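Local coordinates for lipoteichoic acid primase (Listeria monocytogenes, PDB 4UOP), which is a sulfatase-family protein whose extracellular catalytic domain binds a magnesium ion, at residues 40-51 with 359-370. Residues are numbered along the deposited sequence; the frame is centred on the assembly and turned at random. Where two conformers were deposited one is given.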
ATOM      1  N   ILE B  40     -15.140 -15.711 -15.552  1.00 28.06           N
ATOM      2  CA  ILE B  40     -14.808 -14.283 -15.507  1.00 28.68           C
ATOM      3  C   ILE B  40     -13.426 -14.012 -16.124  1.00 27.77           C
ATOM      4  O   ILE B  40     -13.275 -13.089 -16.924  1.00 25.16           O
ATOM      5  CB  ILE B  40     -14.880 -13.729 -14.068  1.00 29.20           C
ATOM      6  CG1 ILE B  40     -16.340 -13.694 -13.592  1.00 29.47           C
ATOM      7  CG2 ILE B  40     -14.274 -12.332 -13.993  1.00 29.98           C
ATOM      8  CD1 ILE B  40     -16.494 -13.541 -12.097  1.00 30.28           C
ATOM      9  N   LYS B  41     -12.432 -14.832 -15.778  1.00 26.83           N
ATOM     10  CA  LYS B  41     -11.083 -14.658 -16.324  1.00 26.88           C
ATOM     11  C   LYS B  41     -11.075 -14.858 -17.836  1.00 26.71           C
ATOM     12  O   LYS B  41     -10.388 -14.152 -18.556  1.00 26.50           O
ATOM     13  CB  LYS B  41     -10.081 -15.605 -15.658  1.00 27.40           C
ATOM     14  CG  LYS B  41      -8.629 -15.268 -16.014  1.00 27.17           C
ATOM     15  CD  LYS B  41      -7.641 -16.005 -15.135  1.00 27.47           C
ATOM     16  CE  LYS B  41      -6.207 -15.510 -15.345  1.00 27.19           C
ATOM     17  NZ  LYS B  41      -5.250 -16.320 -14.527  1.00 27.37           N
ATOM     18  N   GLY B  42     -11.864 -15.815 -18.311  1.00 26.97           N
ATOM     19  CA  GLY B  42     -12.062 -16.004 -19.731  1.00 26.84           C
ATOM     20  C   GLY B  42     -10.879 -16.581 -20.474  1.00 26.83           C
ATOM     21  O   GLY B  42     -10.788 -16.420 -21.676  1.00 27.70           O
ATOM     22  N   VAL B  43      -9.961 -17.243 -19.769  1.00 25.30           N
ATOM     23  CA  VAL B  43      -8.829 -17.884 -20.431  1.00 24.65           C
ATOM     24  C   VAL B  43      -9.217 -19.326 -20.726  1.00 25.15           C
ATOM     25  O   VAL B  43      -9.722 -20.016 -19.856  1.00 27.10           O
ATOM     26  CB  VAL B  43      -7.557 -17.846 -19.558  1.00 24.06           C
ATOM     27  CG1 VAL B  43      -6.456 -18.671 -20.188  1.00 24.15           C
ATOM     28  CG2 VAL B  43      -7.104 -16.411 -19.379  1.00 23.83           C
ATOM     29  N   SER B  44      -8.977 -19.773 -21.952  1.00 25.70           N
ATOM     30  CA  SER B  44      -9.404 -21.097 -22.362  1.00 27.00           C
ATOM     31  C   SER B  44      -8.356 -22.119 -21.906  1.00 26.89           C
ATOM     32  O   SER B  44      -7.186 -22.016 -22.279  1.00 25.75           O
ATOM     33  CB  SER B  44      -9.599 -21.132 -23.883  1.00 28.73           C
ATOM     34  OG  SER B  44     -10.024 -22.412 -24.309  1.00 30.09           O
ATOM     35  N   VAL B  45      -8.786 -23.093 -21.105  1.00 26.53           N
ATOM     36  CA  VAL B  45      -7.900 -24.139 -20.586  1.00 26.65           C
ATOM     37  C   VAL B  45      -8.363 -25.497 -21.097  1.00 27.52           C
ATOM     38  O   VAL B  45      -9.532 -25.813 -21.012  1.00 27.68           O
ATOM     39  CB  VAL B  45      -7.893 -24.151 -19.045  1.00 27.59           C
ATOM     40  CG1 VAL B  45      -6.842 -25.115 -18.498  1.00 28.45           C
ATOM     41  CG2 VAL B  45      -7.645 -22.752 -18.515  1.00 28.40           C
ATOM     42  N   LYS B  46      -7.444 -26.302 -21.607  1.00 27.22           N
ATOM     43  CA  LYS B  46      -7.809 -27.606 -22.178  1.00 28.53           C
ATOM     44  C   LYS B  46      -8.556 -28.475 -21.172  1.00 28.87           C
ATOM     45  O   LYS B  46      -8.088 -28.664 -20.058  1.00 27.15           O
ATOM     46  CB  LYS B  46      -6.563 -28.340 -22.662  1.00 31.32           C
ATOM     47  CG  LYS B  46      -5.825 -27.638 -23.785  1.00 33.46           C
ATOM     48  CD  LYS B  46      -4.687 -28.491 -24.334  1.00 36.08           C
ATOM     49  CE  LYS B  46      -5.201 -29.749 -25.015  1.00 40.45           C
ATOM     50  NZ  LYS B  46      -4.187 -30.332 -25.936  1.00 43.67           N
ATOM     51  N   SER B  47      -9.726 -28.983 -21.576  1.00 27.84           N
ATOM     52  CA  SER B  47     -10.571 -29.836 -20.735  0.50 29.09           C
ATOM     53  C   SER B  47      -9.946 -31.194 -20.449  1.00 28.38           C
ATOM     54  O   SER B  47     -10.198 -31.792 -19.403  1.00 30.33           O
ATOM     55  CB  SER B  47     -11.937 -30.050 -21.403  0.50 29.48           C
ATOM     56  OG  SER B  47     -12.614 -31.144 -20.816  0.50 31.25           O
ATOM     57  N   ASN B  48      -9.168 -31.695 -21.404  1.00 29.77           N
ATOM     58  CA  ASN B  48      -8.383 -32.909 -21.244  1.00 30.89           C
ATOM     59  C   ASN B  48      -6.906 -32.483 -21.234  1.00 29.20           C
ATOM     60  O   ASN B  48      -6.224 -32.555 -22.257  1.00 29.78           O
ATOM     61  CB  ASN B  48      -8.666 -33.892 -22.384  1.00 34.36           C
ATOM     62  CG  ASN B  48      -7.942 -35.219 -22.207  1.00 38.60           C
ATOM     63  OD1 ASN B  48      -7.575 -35.599 -21.091  1.00 41.33           O
ATOM     64  ND2 ASN B  48      -7.735 -35.940 -23.314  1.00 38.64           N
ATOM     65  N   PRO B  49      -6.423 -31.992 -20.081  1.00 26.65           N
ATOM     66  CA  PRO B  49      -5.116 -31.327 -20.046  1.00 25.57           C
ATOM     67  C   PRO B  49      -3.919 -32.197 -20.384  1.00 25.33           C
ATOM     68  O   PRO B  49      -3.847 -33.362 -19.985  1.00 26.70           O
ATOM     69  CB  PRO B  49      -5.010 -30.823 -18.604  1.00 25.58           C
ATOM     70  CG  PRO B  49      -5.951 -31.664 -17.826  1.00 26.18           C
ATOM     71  CD  PRO B  49      -7.089 -31.928 -18.771  1.00 26.26           C
ATOM     72  N   ASP B  50      -2.974 -31.603 -21.093  1.00 24.51           N
ATOM     73  CA  ASP B  50      -1.680 -32.219 -21.315  1.00 26.02           C
ATOM     74  C   ASP B  50      -0.879 -32.214 -20.011  1.00 24.69           C
ATOM     75  O   ASP B  50      -1.123 -31.392 -19.135  1.00 23.00           O
ATOM     76  CB  ASP B  50      -0.919 -31.458 -22.385  1.00 27.50           C
ATOM     77  CG  ASP B  50      -1.632 -31.485 -23.728  1.00 30.26           C
ATOM     78  OD1 ASP B  50      -2.145 -32.559 -24.099  1.00 31.68           O
ATOM     79  OD2 ASP B  50      -1.690 -30.436 -24.388  1.00 31.67           O
ATOM     80  N   TYR B  51       0.036 -33.169 -19.906  1.00 24.58           N
ATOM     81  CA  TYR B  51       0.944 -33.324 -18.754  1.00 25.61           C
ATOM     82  C   TYR B  51       0.242 -33.664 -17.438  1.00 24.14           C
ATOM     83  O   TYR B  51       0.860 -33.585 -16.382  1.00 24.04           O
ATOM     84  CB  TYR B  51       1.819 -32.068 -18.565  1.00 26.41           C
ATOM     85  CG  TYR B  51       2.388 -31.475 -19.829  1.00 26.82           C
ATOM     86  CD1 TYR B  51       3.463 -32.070 -20.485  1.00 29.65           C
ATOM     87  CD2 TYR B  51       1.868 -30.307 -20.358  1.00 27.04           C
ATOM     88  CE1 TYR B  51       3.983 -31.521 -21.651  1.00 31.40           C
ATOM     89  CE2 TYR B  51       2.384 -29.746 -21.512  1.00 28.02           C
ATOM     90  CZ  TYR B  51       3.438 -30.360 -22.155  1.00 30.29           C
ATOM     91  OH  TYR B  51       3.942 -29.801 -23.296  1.00 32.69           O
ATOM     92  N   PHE B 359      -7.656 -18.264  -8.806  1.00 23.12           N
ATOM     93  CA  PHE B 359      -7.683 -17.149  -9.743  1.00 22.69           C
ATOM     94  C   PHE B 359      -6.593 -17.284 -10.789  1.00 22.21           C
ATOM     95  O   PHE B 359      -6.643 -16.636 -11.822  1.00 22.35           O
ATOM     96  CB  PHE B 359      -7.586 -15.825  -9.003  1.00 22.98           C
ATOM     97  CG  PHE B 359      -8.828 -15.507  -8.237  1.00 23.47           C
ATOM     98  CD1 PHE B 359      -9.059 -16.086  -6.999  1.00 24.24           C
ATOM     99  CD2 PHE B 359      -9.813 -14.709  -8.799  1.00 23.78           C
ATOM    100  CE1 PHE B 359     -10.239 -15.830  -6.309  1.00 24.43           C
ATOM    101  CE2 PHE B 359     -10.994 -14.448  -8.112  1.00 24.35           C
ATOM    102  CZ  PHE B 359     -11.205 -15.014  -6.872  1.00 23.67           C
ATOM    103  N   GLY B 360      -5.617 -18.139 -10.517  1.00 22.43           N
ATOM    104  CA  GLY B 360      -4.600 -18.478 -11.508  1.00 21.69           C
ATOM    105  C   GLY B 360      -5.087 -19.514 -12.485  1.00 22.09           C
ATOM    106  O   GLY B 360      -6.171 -20.094 -12.304  1.00 22.46           O
ATOM    107  N   THR B 361      -4.269 -19.755 -13.502  1.00 19.94           N
ATOM    108  CA  THR B 361      -4.549 -20.662 -14.597  1.00 21.39           C
ATOM    109  C   THR B 361      -3.359 -21.610 -14.814  1.00 21.05           C
ATOM    110  O   THR B 361      -2.204 -21.225 -14.637  1.00 21.30           O
ATOM    111  CB  THR B 361      -4.797 -19.847 -15.887  1.00 23.13           C
ATOM    112  OG1 THR B 361      -5.858 -18.909 -15.653  1.00 22.83           O
ATOM    113  CG2 THR B 361      -5.154 -20.728 -17.059  1.00 25.95           C
ATOM    114  N   ASP B 362      -3.653 -22.836 -15.211  1.00 19.55           N
ATOM    115  CA  ASP B 362      -2.645 -23.806 -15.604  1.00 20.57           C
ATOM    116  C   ASP B 362      -1.969 -23.304 -16.880  1.00 21.13           C
ATOM    117  O   ASP B 362      -2.526 -23.358 -17.972  1.00 20.60           O
ATOM    118  CB  ASP B 362      -3.292 -25.176 -15.795  1.00 20.93           C
ATOM    119  CG  ASP B 362      -2.341 -26.229 -16.326  1.00 21.48           C
ATOM    120  OD1 ASP B 362      -1.131 -25.964 -16.517  1.00 20.71           O
ATOM    121  OD2 ASP B 362      -2.819 -27.360 -16.555  1.00 21.08           O
ATOM    122  N   ILE B 363      -0.734 -22.826 -16.754  1.00 21.04           N
ATOM    123  CA  ILE B 363      -0.112 -22.179 -17.894  1.00 21.22           C
ATOM    124  C   ILE B 363       0.345 -23.157 -18.982  1.00 20.11           C
ATOM    125  O   ILE B 363       0.605 -22.736 -20.100  1.00 20.70           O
ATOM    126  CB  ILE B 363       1.052 -21.259 -17.483  1.00 23.05           C
ATOM    127  CG1 ILE B 363       2.236 -22.042 -16.961  1.00 24.50           C
ATOM    128  CG2 ILE B 363       0.576 -20.225 -16.457  1.00 24.19           C
ATOM    129  CD1 ILE B 363       3.493 -21.183 -16.887  1.00 26.20           C
ATOM    130  N   LEU B 364       0.440 -24.442 -18.670  1.00 19.90           N
ATOM    131  CA  LEU B 364       0.835 -25.418 -19.689  1.00 20.93           C
ATOM    132  C   LEU B 364      -0.359 -25.927 -20.503  1.00 20.87           C
ATOM    133  O   LEU B 364      -0.180 -26.719 -21.431  1.00 22.00           O
ATOM    134  CB  LEU B 364       1.583 -26.589 -19.058  1.00 20.66           C
ATOM    135  CG  LEU B 364       2.857 -26.224 -18.279  1.00 21.31           C
ATOM    136  CD1 LEU B 364       3.487 -27.474 -17.708  1.00 21.25           C
ATOM    137  CD2 LEU B 364       3.827 -25.476 -19.160  1.00 22.99           C
ATOM    138  N   ASN B 365      -1.559 -25.484 -20.162  1.00 21.44           N
ATOM    139  CA  ASN B 365      -2.765 -25.910 -20.877  1.00 22.21           C
ATOM    140  C   ASN B 365      -3.652 -24.768 -21.340  1.00 22.63           C
ATOM    141  O   ASN B 365      -4.847 -24.939 -21.567  1.00 22.84           O
ATOM    142  CB  ASN B 365      -3.535 -26.899 -20.024  1.00 22.51           C
ATOM    143  CG  ASN B 365      -2.946 -28.271 -20.113  1.00 23.26           C
ATOM    144  OD1 ASN B 365      -3.008 -28.908 -21.163  1.00 22.44           O
ATOM    145  ND2 ASN B 365      -2.298 -28.715 -19.042  1.00 23.07           N
ATOM    146  N   SER B 366      -3.043 -23.619 -21.520  1.00 22.23           N
ATOM    147  CA  SER B 366      -3.726 -22.464 -22.076  1.00 23.45           C
ATOM    148  C   SER B 366      -2.742 -21.737 -22.953  1.00 23.66           C
ATOM    149  O   SER B 366      -1.532 -21.987 -22.895  1.00 23.59           O
ATOM    150  CB  SER B 366      -4.248 -21.569 -20.955  1.00 24.08           C
ATOM    151  OG  SER B 366      -3.205 -21.174 -20.084  1.00 24.62           O
ATOM    152  N   SER B 367      -3.252 -20.866 -23.809  1.00 22.99           N
ATOM    153  CA  SER B 367      -2.392 -20.098 -24.697  1.00 24.18           C
ATOM    154  C   SER B 367      -2.672 -18.612 -24.676  1.00 23.06           C
ATOM    155  O   SER B 367      -1.895 -17.865 -25.255  1.00 24.62           O
ATOM    156  CB  SER B 367      -2.487 -20.616 -26.132  1.00 25.26           C
ATOM    157  OG  SER B 367      -1.730 -21.807 -26.260  1.00 28.12           O
ATOM    158  N   ASN B 368      -3.736 -18.188 -24.000  1.00 22.19           N
ATOM    159  CA  ASN B 368      -4.146 -16.792 -23.991  1.00 24.33           C
ATOM    160  C   ASN B 368      -4.223 -16.237 -22.569  1.00 23.23           C
ATOM    161  O   ASN B 368      -5.022 -15.359 -22.276  1.00 23.20           O
ATOM    162  CB  ASN B 368      -5.493 -16.612 -24.730  1.00 26.73           C
ATOM    163  CG  ASN B 368      -6.613 -17.477 -24.156  1.00 31.50           C
ATOM    164  OD1 ASN B 368      -6.366 -18.460 -23.451  1.00 32.84           O
ATOM    165  ND2 ASN B 368      -7.858 -17.129 -24.488  1.00 34.48           N
ATOM    166  N   ASN B 369      -3.382 -16.752 -21.676  1.00 21.74           N
ATOM    167  CA  ASN B 369      -3.386 -16.278 -20.291  1.00 21.42           C
ATOM    168  C   ASN B 369      -2.947 -14.813 -20.217  1.00 20.62           C
ATOM    169  O   ASN B 369      -2.276 -14.308 -21.117  1.00 21.84           O
ATOM    170  CB  ASN B 369      -2.506 -17.174 -19.420  1.00 20.29           C
ATOM    171  CG  ASN B 369      -2.682 -16.916 -17.939  1.00 20.75           C
ATOM    172  OD1 ASN B 369      -3.772 -16.600 -17.467  1.00 19.97           O
ATOM    173  ND2 ASN B 369      -1.601 -17.067 -17.193  1.00 21.11           N
ATOM    174  N   TYR B 370      -3.403 -14.114 -19.187  1.00 19.31           N
ATOM    175  CA  TYR B 370      -2.947 -12.758 -18.925  1.00 19.85           C
ATOM    176  C   TYR B 370      -2.846 -12.561 -17.427  1.00 18.85           C
ATOM    177  O   TYR B 370      -3.377 -13.352 -16.663  1.00 20.35           O
ATOM    178  CB  TYR B 370      -3.878 -11.725 -19.571  1.00 20.04           C
ATOM    179  CG  TYR B 370      -5.294 -11.770 -19.075  1.00 20.62           C
ATOM    180  CD1 TYR B 370      -6.205 -12.669 -19.618  1.00 21.20           C
ATOM    181  CD2 TYR B 370      -5.726 -10.920 -18.072  1.00 20.62           C
ATOM    182  CE1 TYR B 370      -7.493 -12.732 -19.160  1.00 21.80           C
ATOM    183  CE2 TYR B 370      -7.034 -10.971 -17.614  1.00 22.27           C
ATOM    184  CZ  TYR B 370      -7.907 -11.877 -18.171  1.00 23.06           C
ATOM    185  OH  TYR B 370      -9.206 -11.942 -17.736  1.00 24.93           O
TER
HETATM  186  O   HOH W   1      -5.857 -21.284 -24.628  1.00 37.84           O
HETATM  187  O   HOH W   2      -0.578 -28.087 -23.785  1.00 29.39           O
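Asn365 turns its side-chain amide to the backbone of Asp50 and uses both ends of it. Asn365 OD1 accepts from Asp50 N at 2.7 Å, with the donor tilted 23° from the carbonyl plane. Asn365 ND2 gives an almost straight bond to Asp50 O (2.9 Å), which lies in the amide plane. The other N-H of ND2 goes to Asp362 OD2, met from above the carboxylate plane. Pro49 CB packs against the same amide, 3.5 Å from Asn365 ND2. Asn365 O takes Lys46 N at 2.9 Å.

At the other end, Lys41 leaves the end of helix 34-41 with CG anti to the backbone N (chi1 -169°), and its extended chain carries NZ to Thr361 OG1 and Phe359 O. NZ donates to both as modelled, though its exact position is less certain. Tyr370 OH donates to Lys41 O at 2.6 Å, in the carbonyl plane on a lone pair. Between these ends, Val43 sets CG2 against Tyr370 CE1, and Val45 CG2 meets Thr361 CG2 at 3.5 Å.

The contact joins the N-terminal segment to the loop before strand 371-373. Asp340 adds a long, weak ion pair to Lys41. The paired amide bonds to Asp50 and Asp362 fix the rotation of Asn365.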